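Long-range contacts in DUF3299 domain-containing protein (Pseudomonas aeruginosa, PDB 4HSP), which is of unknown function but belongs to the DUF3299 family, which is grouped with OB-fold proteins, and probably enters the export pathway through a signal sequence: residues P47-L52 with A133-Q138; A51-E56 with F121-A126; A71-E76 with G105-E110; T75-V80 with V98-A103. All blocks are in the same frame, centred on the assembly; numbering follows the deposited sequence. Where two conformers were deposited one is given.

Interaction 1: P47-L52 with A133-Q138; sequences PVVKAL and AGYRMQ. With EDO (1,2-ethanediol), chain J.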
# COMPACT_ATOMS: atom_id res chain seq x y z
N PRO A 47 -13.21 -11.18 -28.45
CA PRO A 47 -12.67 -12.39 -29.12
C PRO A 47 -11.37 -12.92 -28.48
O PRO A 47 -10.54 -12.15 -28.00
CB PRO A 47 -12.41 -11.91 -30.55
CG PRO A 47 -13.30 -10.73 -30.72
CD PRO A 47 -13.33 -10.05 -29.39
N VAL A 48 -11.22 -14.25 -28.43
CA VAL A 48 -10.07 -14.94 -27.81
C VAL A 48 -9.24 -15.74 -28.85
O VAL A 48 -9.76 -16.10 -29.92
CB VAL A 48 -10.53 -15.87 -26.64
CG1 VAL A 48 -11.13 -15.07 -25.50
CG2 VAL A 48 -11.48 -16.98 -27.12
N VAL A 49 -7.94 -15.98 -28.54
CA VAL A 49 -6.99 -16.74 -29.36
C VAL A 49 -7.12 -18.20 -28.94
O VAL A 49 -6.55 -18.60 -27.93
CB VAL A 49 -5.53 -16.22 -29.26
CG1 VAL A 49 -4.59 -17.01 -30.16
CG2 VAL A 49 -5.46 -14.73 -29.57
N LYS A 50 -7.90 -18.97 -29.72
CA LYS A 50 -8.19 -20.38 -29.46
C LYS A 50 -6.94 -21.29 -29.52
O LYS A 50 -6.96 -22.37 -28.92
CB LYS A 50 -9.25 -20.90 -30.44
CG LYS A 50 -10.65 -20.29 -30.25
CD LYS A 50 -11.59 -20.85 -31.32
CE LYS A 50 -12.98 -20.25 -31.31
NZ LYS A 50 -13.83 -20.86 -32.37
N ALA A 51 -5.86 -20.87 -30.22
CA ALA A 51 -4.62 -21.67 -30.35
C ALA A 51 -3.81 -21.71 -29.04
O ALA A 51 -2.80 -22.41 -28.95
CB ALA A 51 -3.75 -21.14 -31.48
N LEU A 52 -4.25 -20.95 -28.04
CA LEU A 52 -3.58 -20.88 -26.76
C LEU A 52 -4.08 -21.96 -25.80
O LEU A 52 -3.45 -22.18 -24.77
CB LEU A 52 -3.78 -19.47 -26.13
CG LEU A 52 -3.12 -18.26 -26.85
CD1 LEU A 52 -3.40 -16.96 -26.12
CD2 LEU A 52 -1.60 -18.44 -27.06
N ALA A 133 -13.73 -12.98 -17.87
CA ALA A 133 -12.45 -13.33 -18.48
C ALA A 133 -12.69 -14.39 -19.55
O ALA A 133 -13.63 -15.18 -19.42
CB ALA A 133 -11.47 -13.83 -17.42
N GLY A 134 -11.88 -14.36 -20.60
CA GLY A 134 -11.93 -15.31 -21.71
C GLY A 134 -10.89 -16.40 -21.58
O GLY A 134 -10.91 -17.37 -22.34
N TYR A 135 -10.01 -16.26 -20.56
CA TYR A 135 -8.90 -17.16 -20.26
C TYR A 135 -8.87 -17.58 -18.81
O TYR A 135 -9.27 -16.82 -17.92
CB TYR A 135 -7.56 -16.49 -20.61
CG TYR A 135 -7.47 -16.02 -22.04
CD1 TYR A 135 -7.36 -16.93 -23.09
CD2 TYR A 135 -7.57 -14.67 -22.37
CE1 TYR A 135 -7.29 -16.51 -24.42
CE2 TYR A 135 -7.51 -14.24 -23.70
CZ TYR A 135 -7.36 -15.16 -24.72
OH TYR A 135 -7.29 -14.76 -26.03
N ARG A 136 -8.35 -18.79 -18.57
CA ARG A 136 -8.16 -19.38 -17.24
C ARG A 136 -6.74 -19.96 -17.13
O ARG A 136 -6.12 -20.34 -18.13
CB ARG A 136 -9.21 -20.47 -16.94
CG ARG A 136 -10.64 -20.00 -16.82
CD ARG A 136 -11.55 -21.18 -16.64
NE ARG A 136 -11.87 -21.41 -15.23
CZ ARG A 136 -13.11 -21.40 -14.74
NH1 ARG A 136 -14.15 -21.19 -15.54
NH2 ARG A 136 -13.31 -21.60 -13.44
N MSE A 137 -6.24 -20.04 -15.90
CA MSE A 137 -4.93 -20.59 -15.61
C MSE A 137 -4.92 -21.26 -14.23
O MSE A 137 -5.44 -20.74 -13.25
CB MSE A 137 -3.88 -19.47 -15.67
CG MSE A 137 -2.44 -19.91 -15.55
SE MSE A 137 -1.32 -18.57 -16.45
CE MSE A 137 -0.58 -19.71 -17.67
N GLN A 138 -4.35 -22.46 -14.20
CA GLN A 138 -4.09 -23.22 -13.00
C GLN A 138 -2.61 -23.03 -12.80
O GLN A 138 -1.80 -23.63 -13.51
CB GLN A 138 -4.52 -24.69 -13.18
CG GLN A 138 -4.40 -25.53 -11.92
CD GLN A 138 -5.28 -25.05 -10.78
OE1 GLN A 138 -6.48 -24.83 -10.94
NE2 GLN A 138 -4.68 -24.91 -9.59
C1 EDO J . -9.36 -22.52 -13.27
O1 EDO J . -9.26 -21.12 -13.56
C2 EDO J . -8.13 -23.34 -13.79
O2 EDO J . -8.37 -23.78 -15.13

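Interaction 2: A51-E56 with F121-A126; sequences ALDGIE and FKVENA. With SO4 (sulfate ion), chain B; EDO (1,2-ethanediol), chain K.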
# COMPACT_ATOMS: atom_id res chain seq x y z
N ALA A 51 -5.86 -20.87 -30.22
CA ALA A 51 -4.62 -21.67 -30.35
C ALA A 51 -3.81 -21.71 -29.04
O ALA A 51 -2.80 -22.41 -28.95
CB ALA A 51 -3.75 -21.14 -31.48
N LEU A 52 -4.25 -20.95 -28.04
CA LEU A 52 -3.58 -20.88 -26.76
C LEU A 52 -4.08 -21.96 -25.80
O LEU A 52 -3.45 -22.18 -24.77
CB LEU A 52 -3.78 -19.47 -26.13
CG LEU A 52 -3.12 -18.26 -26.85
CD1 LEU A 52 -3.40 -16.96 -26.12
CD2 LEU A 52 -1.60 -18.44 -27.06
N ASP A 53 -5.19 -22.63 -26.14
CA ASP A 53 -5.83 -23.61 -25.26
C ASP A 53 -4.96 -24.82 -24.98
O ASP A 53 -4.55 -25.51 -25.91
CB ASP A 53 -7.20 -24.07 -25.81
CG ASP A 53 -8.07 -24.81 -24.80
OD1 ASP A 53 -8.37 -24.23 -23.73
OD2 ASP A 53 -8.48 -25.96 -25.10
N GLY A 54 -4.72 -25.07 -23.70
CA GLY A 54 -3.96 -26.23 -23.23
C GLY A 54 -2.47 -26.05 -23.12
O GLY A 54 -1.78 -26.99 -22.72
N ILE A 55 -1.93 -24.88 -23.44
CA ILE A 55 -0.47 -24.71 -23.39
C ILE A 55 -0.00 -24.42 -21.94
O ILE A 55 -0.81 -24.06 -21.09
CB ILE A 55 0.03 -23.61 -24.39
CG1 ILE A 55 -0.28 -22.18 -23.90
CG2 ILE A 55 -0.45 -23.87 -25.85
CD1 ILE A 55 0.50 -21.13 -24.55
N GLU A 56 1.31 -24.59 -21.70
CA GLU A 56 1.99 -24.20 -20.46
C GLU A 56 2.47 -22.79 -20.73
O GLU A 56 3.29 -22.59 -21.61
CB GLU A 56 3.14 -25.19 -20.13
CG GLU A 56 3.34 -25.50 -18.65
CD GLU A 56 2.17 -26.13 -17.91
OE1 GLU A 56 1.39 -26.89 -18.53
OE2 GLU A 56 2.05 -25.87 -16.69
N PHE A 121 -2.62 -23.13 -19.25
CA PHE A 121 -3.41 -22.07 -19.83
C PHE A 121 -4.57 -22.63 -20.64
O PHE A 121 -4.37 -23.40 -21.56
CB PHE A 121 -2.50 -21.20 -20.72
CG PHE A 121 -3.07 -19.86 -21.11
CD1 PHE A 121 -3.02 -18.79 -20.24
CD2 PHE A 121 -3.65 -19.68 -22.35
CE1 PHE A 121 -3.51 -17.54 -20.62
CE2 PHE A 121 -4.18 -18.44 -22.72
CZ PHE A 121 -4.09 -17.37 -21.86
N LYS A 122 -5.79 -22.19 -20.32
CA LYS A 122 -7.05 -22.61 -20.94
C LYS A 122 -7.82 -21.44 -21.55
O LYS A 122 -7.92 -20.38 -20.93
CB LYS A 122 -7.97 -23.26 -19.87
CG LYS A 122 -7.87 -24.74 -19.67
CD LYS A 122 -9.12 -25.20 -18.89
CE LYS A 122 -10.11 -25.98 -19.75
NZ LYS A 122 -10.76 -25.15 -20.80
N VAL A 123 -8.45 -21.69 -22.68
CA VAL A 123 -9.32 -20.73 -23.36
C VAL A 123 -10.73 -21.17 -23.00
O VAL A 123 -11.33 -22.03 -23.66
CB VAL A 123 -9.04 -20.65 -24.89
CG1 VAL A 123 -9.97 -19.65 -25.55
CG2 VAL A 123 -7.58 -20.27 -25.16
N GLU A 124 -11.19 -20.68 -21.84
CA GLU A 124 -12.46 -21.01 -21.20
C GLU A 124 -12.99 -19.78 -20.51
O GLU A 124 -12.23 -19.06 -19.85
CB GLU A 124 -12.26 -22.15 -20.20
CG GLU A 124 -13.54 -22.82 -19.72
CD GLU A 124 -13.44 -23.67 -18.46
OE1 GLU A 124 -12.39 -24.30 -18.23
OE2 GLU A 124 -14.45 -23.71 -17.71
N ASN A 125 -14.29 -19.54 -20.64
CA ASN A 125 -14.93 -18.40 -20.03
C ASN A 125 -14.98 -18.54 -18.51
O ASN A 125 -15.15 -19.64 -17.98
CB ASN A 125 -16.33 -18.21 -20.61
CG ASN A 125 -16.29 -17.57 -21.98
OD1 ASN A 125 -15.29 -16.96 -22.40
ND2 ASN A 125 -17.40 -17.67 -22.70
N ALA A 126 -14.77 -17.41 -17.82
CA ALA A 126 -14.80 -17.31 -16.36
C ALA A 126 -15.45 -15.98 -15.95
O ALA A 126 -15.04 -14.92 -16.40
CB ALA A 126 -13.40 -17.44 -15.78
S SO4 B . 2.66 -27.15 -24.56
O1 SO4 B . 3.52 -27.55 -23.43
O2 SO4 B . 2.41 -25.74 -24.39
O3 SO4 B . 3.31 -27.33 -25.86
O4 SO4 B . 1.42 -27.93 -24.50
C1 EDO K . -16.28 -14.71 -26.24
O1 EDO K . -17.56 -14.97 -25.66
C2 EDO K . -15.16 -15.24 -25.30
O2 EDO K . -15.23 -14.66 -23.99

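Interaction 3: A71-E76 with G105-E110; sequences AGLVTE and GVQMDE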
# COMPACT_ATOMS: atom_id res chain seq x y z
N ALA A 71 -5.19 -20.11 5.46
CA ALA A 71 -3.83 -19.64 5.75
C ALA A 71 -3.64 -18.09 5.55
O ALA A 71 -2.56 -17.57 5.84
CB ALA A 71 -2.83 -20.39 4.87
N GLY A 72 -4.67 -17.40 5.05
CA GLY A 72 -4.62 -15.96 4.79
C GLY A 72 -3.90 -15.59 3.51
O GLY A 72 -3.33 -14.50 3.41
N LEU A 73 -3.93 -16.48 2.51
CA LEU A 73 -3.30 -16.27 1.20
C LEU A 73 -4.35 -16.18 0.10
O LEU A 73 -5.40 -16.81 0.21
CB LEU A 73 -2.33 -17.41 0.86
CG LEU A 73 -1.26 -17.79 1.88
CD1 LEU A 73 -0.65 -19.13 1.54
CD2 LEU A 73 -0.18 -16.71 2.00
N VAL A 74 -4.04 -15.46 -0.98
CA VAL A 74 -4.91 -15.33 -2.14
C VAL A 74 -4.72 -16.57 -3.00
O VAL A 74 -3.61 -16.86 -3.43
CB VAL A 74 -4.63 -14.03 -2.91
CG1 VAL A 74 -5.48 -13.94 -4.18
CG2 VAL A 74 -4.84 -12.81 -2.01
N THR A 75 -5.81 -17.31 -3.22
CA THR A 75 -5.74 -18.55 -3.99
C THR A 75 -6.53 -18.47 -5.29
O THR A 75 -6.38 -19.36 -6.12
CB THR A 75 -6.20 -19.71 -3.11
OG1 THR A 75 -7.48 -19.39 -2.56
CG2 THR A 75 -5.18 -20.03 -2.01
N GLU A 76 -7.38 -17.44 -5.46
CA GLU A 76 -8.14 -17.19 -6.69
C GLU A 76 -8.08 -15.71 -6.99
O GLU A 76 -8.31 -14.89 -6.12
CB GLU A 76 -9.59 -17.70 -6.65
CG GLU A 76 -9.72 -19.22 -6.65
CD GLU A 76 -11.13 -19.79 -6.62
OE1 GLU A 76 -11.98 -19.35 -7.42
OE2 GLU A 76 -11.36 -20.74 -5.83
N GLY A 105 -0.65 -20.23 -2.47
CA GLY A 105 -1.22 -18.89 -2.40
C GLY A 105 -0.22 -17.75 -2.38
O GLY A 105 0.97 -17.96 -2.15
N VAL A 106 -0.71 -16.53 -2.60
CA VAL A 106 0.09 -15.31 -2.56
C VAL A 106 -0.34 -14.49 -1.37
O VAL A 106 -1.53 -14.39 -1.10
CB VAL A 106 -0.00 -14.47 -3.87
CG1 VAL A 106 0.99 -13.31 -3.86
CG2 VAL A 106 0.20 -15.32 -5.11
N GLN A 107 0.63 -13.86 -0.69
CA GLN A 107 0.42 -12.97 0.46
C GLN A 107 -0.37 -11.74 0.03
O GLN A 107 0.03 -11.09 -0.94
CB GLN A 107 1.79 -12.54 1.03
CG GLN A 107 2.82 -13.67 1.23
CD GLN A 107 2.76 -14.30 2.60
OE1 GLN A 107 1.93 -13.95 3.46
NE2 GLN A 107 3.66 -15.26 2.84
N MSE A 108 -1.48 -11.42 0.75
CA MSE A 108 -2.38 -10.28 0.50
C MSE A 108 -1.63 -8.94 0.50
O MSE A 108 -2.00 -8.02 -0.23
CB MSE A 108 -3.47 -10.23 1.58
CG MSE A 108 -3.83 -11.58 2.15
SE MSE A 108 -4.71 -11.47 3.89
CE MSE A 108 -3.18 -11.48 5.03
N ASP A 109 -0.58 -8.84 1.35
CA ASP A 109 0.27 -7.67 1.58
C ASP A 109 1.05 -7.24 0.33
O ASP A 109 0.93 -6.08 -0.10
CB ASP A 109 1.25 -7.92 2.77
CG ASP A 109 2.23 -9.10 2.66
OD1 ASP A 109 3.27 -8.94 1.98
OD2 ASP A 109 2.00 -10.13 3.33
N GLU A 110 1.80 -8.18 -0.28
CA GLU A 110 2.68 -7.95 -1.41
C GLU A 110 1.99 -7.91 -2.81
O GLU A 110 2.63 -8.24 -3.81
CB GLU A 110 3.86 -8.95 -1.37
CG GLU A 110 3.51 -10.44 -1.40
CD GLU A 110 4.69 -11.39 -1.55
OE1 GLU A 110 5.83 -10.91 -1.74
OE2 GLU A 110 4.46 -12.62 -1.52

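Interaction 4: T75-V80 with V98-A103; sequences TEFLLV and VYVKTA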
# COMPACT_ATOMS: atom_id res chain seq x y z
N THR A 75 -5.81 -17.31 -3.22
CA THR A 75 -5.74 -18.55 -3.99
C THR A 75 -6.53 -18.47 -5.29
O THR A 75 -6.38 -19.36 -6.12
CB THR A 75 -6.20 -19.71 -3.11
OG1 THR A 75 -7.48 -19.39 -2.56
CG2 THR A 75 -5.18 -20.03 -2.01
N GLU A 76 -7.38 -17.44 -5.46
CA GLU A 76 -8.14 -17.19 -6.69
C GLU A 76 -8.08 -15.71 -6.99
O GLU A 76 -8.31 -14.89 -6.12
CB GLU A 76 -9.59 -17.70 -6.65
CG GLU A 76 -9.72 -19.22 -6.65
CD GLU A 76 -11.13 -19.79 -6.62
OE1 GLU A 76 -11.98 -19.35 -7.42
OE2 GLU A 76 -11.36 -20.74 -5.83
N PHE A 77 -7.71 -15.37 -8.21
CA PHE A 77 -7.59 -13.97 -8.57
C PHE A 77 -7.67 -13.73 -10.06
O PHE A 77 -7.53 -14.66 -10.85
CB PHE A 77 -6.25 -13.42 -8.04
CG PHE A 77 -5.01 -14.07 -8.57
CD1 PHE A 77 -4.39 -13.59 -9.73
CD2 PHE A 77 -4.40 -15.11 -7.87
CE1 PHE A 77 -3.20 -14.15 -10.19
CE2 PHE A 77 -3.21 -15.67 -8.33
CZ PHE A 77 -2.60 -15.18 -9.48
N LEU A 78 -7.85 -12.44 -10.44
CA LEU A 78 -7.76 -12.01 -11.83
C LEU A 78 -6.36 -11.47 -12.07
O LEU A 78 -5.86 -10.68 -11.26
CB LEU A 78 -8.81 -10.94 -12.20
CG LEU A 78 -10.30 -11.23 -11.94
CD1 LEU A 78 -11.15 -9.98 -12.25
CD2 LEU A 78 -10.82 -12.46 -12.75
N LEU A 79 -5.70 -11.93 -13.14
CA LEU A 79 -4.43 -11.42 -13.64
C LEU A 79 -4.78 -10.42 -14.71
O LEU A 79 -5.55 -10.73 -15.64
CB LEU A 79 -3.50 -12.53 -14.16
CG LEU A 79 -2.07 -12.10 -14.51
CD1 LEU A 79 -1.30 -11.65 -13.22
CD2 LEU A 79 -1.35 -13.21 -15.22
N VAL A 80 -4.33 -9.19 -14.52
CA VAL A 80 -4.62 -8.04 -15.38
C VAL A 80 -3.28 -7.37 -15.79
O VAL A 80 -2.27 -7.52 -15.07
CB VAL A 80 -5.58 -7.06 -14.63
CG1 VAL A 80 -6.98 -7.67 -14.46
CG2 VAL A 80 -5.00 -6.68 -13.28
N VAL A 98 -7.05 -12.95 -17.14
CA VAL A 98 -6.91 -14.38 -16.88
C VAL A 98 -7.45 -14.66 -15.46
O VAL A 98 -7.00 -14.04 -14.50
CB VAL A 98 -5.44 -14.88 -17.04
CG1 VAL A 98 -5.36 -16.39 -16.90
CG2 VAL A 98 -4.82 -14.41 -18.36
N TYR A 99 -8.41 -15.59 -15.34
CA TYR A 99 -8.90 -16.07 -14.05
C TYR A 99 -7.91 -17.16 -13.61
O TYR A 99 -7.77 -18.19 -14.28
CB TYR A 99 -10.33 -16.61 -14.18
CG TYR A 99 -11.03 -16.96 -12.88
CD1 TYR A 99 -10.78 -18.17 -12.23
CD2 TYR A 99 -12.03 -16.14 -12.36
CE1 TYR A 99 -11.44 -18.51 -11.05
CE2 TYR A 99 -12.72 -16.48 -11.19
CZ TYR A 99 -12.41 -17.67 -10.54
OH TYR A 99 -13.10 -18.00 -9.38
N VAL A 100 -7.16 -16.90 -12.53
CA VAL A 100 -6.12 -17.80 -12.02
C VAL A 100 -6.57 -18.45 -10.70
O VAL A 100 -7.16 -17.77 -9.86
CB VAL A 100 -4.77 -17.05 -11.83
CG1 VAL A 100 -3.62 -18.00 -11.51
CG2 VAL A 100 -4.43 -16.20 -13.04
N LYS A 101 -6.29 -19.77 -10.55
CA LYS A 101 -6.45 -20.63 -9.37
C LYS A 101 -5.05 -21.16 -9.01
O LYS A 101 -4.35 -21.64 -9.91
CB LYS A 101 -7.44 -21.81 -9.60
CG LYS A 101 -8.90 -21.40 -9.70
CD LYS A 101 -9.85 -22.60 -9.65
CE LYS A 101 -11.27 -22.22 -10.01
NZ LYS A 101 -12.24 -23.35 -9.85
N THR A 102 -4.61 -20.98 -7.76
CA THR A 102 -3.29 -21.45 -7.32
C THR A 102 -3.37 -22.22 -5.96
O THR A 102 -4.07 -21.78 -5.04
CB THR A 102 -2.25 -20.30 -7.28
OG1 THR A 102 -0.96 -20.82 -6.94
CG2 THR A 102 -2.61 -19.18 -6.31
N ALA A 103 -2.67 -23.35 -5.86
CA ALA A 103 -2.59 -24.12 -4.62
C ALA A 103 -1.62 -23.43 -3.65
O ALA A 103 -1.89 -23.35 -2.46
CB ALA A 103 -2.17 -25.56 -4.91

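Interaction 1: P47-L52 with A133-Q138
The loop P47-L52 passes beside the start of strand 132-144 without pairing with it; the backbones come closest at V48 and G134, whose CA atoms are 6.4 Å apart, and residues 50-52 wind into a 3-10 segment. Y135 bridges the gap. Its CG is anti to the carbonyl carbon (chi1 -56°), which sends the ring out to the loop, where OH accepts a hydrogen bond from V49 N at 2.9 Å. The bond is nearly straight, 169° at the hydrogen, and V49 N lies at the edge of the ring, near its plane. V48 and the tyrosine pass one another head to tail: V48 CG1 sits 4.3 Å from the ring centroid in an off-centre CH-pi contact, and the same methyl rests on G134, 3.9 Å from G134 CA. Glycine suits that place because a CB there would collide with CG1. L52 reaches the ring more loosely, CD1 lying 4.3 Å from Y135 CE1. F121 of the adjacent strand 120-122 meets the same ring, so the tyrosine packs between sheet and loop. Tyrosine fits because its ring packs against aliphatic groups while its hydroxyl serves the backbone. That hydroxyl is also hydrogen-bonded to L11 O; with V49 N as donor on one hand and a carbonyl as acceptor on the other, the buried OH accepts one hydrogen bond and donates another, and two loops are joined through one atom.

Interaction 2: A51-E56 with F121-A126
D53 OD1 is held by two partners. V123 N gives it a hydrogen bond of 2.7 Å, almost straight at 171° and on the anti lone pair of D53 OD1, and K122 NZ stands 3.9 Å from the same oxygen in a long salt bridge. D53 has CG anti to its backbone N (chi1 -166°), which swings the carboxylate across to the opposite backbone, and the short side chain puts OD1 within reach of the V123 N-H across the turn. K122 also makes a salt bridge with E124, its hydrogen bond weak; the lysine charge may favour the ionised form of D53. F121 is held through its backbone at both ends: F121 O takes a bent hydrogen bond from G54 N at 2.7 Å, the donor lying nearly along the C=O axis, and F121 N gives its hydrogen more squarely to I55 O, 2.7 Å away. G54 and I55, the last two residues of a type II turn that starts at L52, together face F121 as a G1 beta bulge, where strand 55-68 enters the sheet beside strand 120-122. G54 has a positive phi, which glycine adopts more readily than other residues. Beneath the turn, L52 runs alongside F121: L52 CB is 3.6 Å from F121 CE2, while L52 O sits at the ring edge. V123 CG2 packs against the backbone of D53, and I55 CG1 touches F121 CB. Beyond the bulge, E56 N binds a sulfate ion, probably from the crystallisation liquor, which R4 also holds.

Interaction 3: A71-E76 with G105-E110
L73 leaves its strand with CG anti to the carbonyl carbon (chi1 -52°). CB lies 3.7 Å from G105 CA, against bare backbone; CD1 stays over the same glycine, while CD2 reaches the Q107 amide, 3.8 Å from Q107 OE1. Q107 runs alongside in the same direction, bent at chi2 so that its flat end turns to the leucine methyl. Glycine suits position 105, since a CB would run into L73 CB and crowd T75 CG2. The two short strands, 73-75 and 105-107, pair antiparallel at the margin of the curled sheet, their directions 141° apart. V74 and V106 form the hydrogen-bonded bridge: V74 N donates to V106 O at 2.7 Å, and V106 N returns the bond to V74 O at 3.0 Å. Their branched side chains share the face away from L73, where both touch L111; the beta-branch favours an extended backbone. Past the bridge, M108, a selenomethionine, sets CG 3.2 Å from G72 O; in the conformer given, SE follows CG beside that carbonyl, and the bend at chi3 keeps CE there too. G72 has a positive phi, easily adopted by glycine. M108 also packs on I87 of a second subunit.

Interaction 4: T75-V80 with V98-A103
F77 holds CG between its backbone N and carbonyl carbon (chi1 61°), the crowded position, and this leans the ring over its cross-strand partner V100. The V100 CB hydrogen points at the ring face, CB standing 3.8 Å from the F77 centroid and 19° off the normal, a CH-pi contact offset toward the rim. V100 has CG1 anti to its N, which brings that methyl to 3.6 Å from F77 CZ while CG2 reaches L79 CB. T102 CG2 meets the ring at its edge. On the other face, Y99 CG is anti to the backbone N and E76 extends beyond CG, so the two cross obliquely and Y99 OH donates to E76 OE1 at 2.6 Å. The bond may draw charge from a carboxylate that also has E67 close by, a like charge. The backbones form a continuous, strongly twisted antiparallel ladder, with F77-V100 and L79-V98 as hydrogen-bonded pairs and E76-K101 and L78-Y99 as non-hydrogen-bonded ones; T102 N to T75 O, 2.9 Å, ends it. It belongs to the curled sheet expected of an OB-like barrel, and both strands turn corners, at E76 and A103. Of its bonds L79 N to V98 O, 2.8 Å, is the straightest. The face with F77, L79, V98 and V100 is apolar and buried: V117 packs on F77, L79 and V100, and M137 on V98. K101 lies beside E76, CG to CG 3.8 Å; its aliphatic chain packs while NZ extends past the carboxylate. L78 CD2 touches Y99 CD2, and L66 lies against both residues.

How the interactions relate
From the N terminus, the chain first gives the loop 47-52 and the turn 51-56, which overlap at A51 and L52; interaction 2 returns to them at 121-126 and interaction 1 later at 133-138. Interactions 3 and 4 likewise share T75 and E76 and fall within both wider loops, with 98-103 closing interaction 4 before 105-110 closes interaction 3. None of the loops cross. Strand 132-144 lies between strands 120-122 and 98-102, so interactions 1, 2 and 4 meet along one wall: R136 N lies 2.9 Å from K122 O, and M137 N 2.9 Å from Y99 O. Interaction 3 pairs the beginning of strand 73-80 with 105-107, about 24 Å, centre to centre, from interactions 1 and 2.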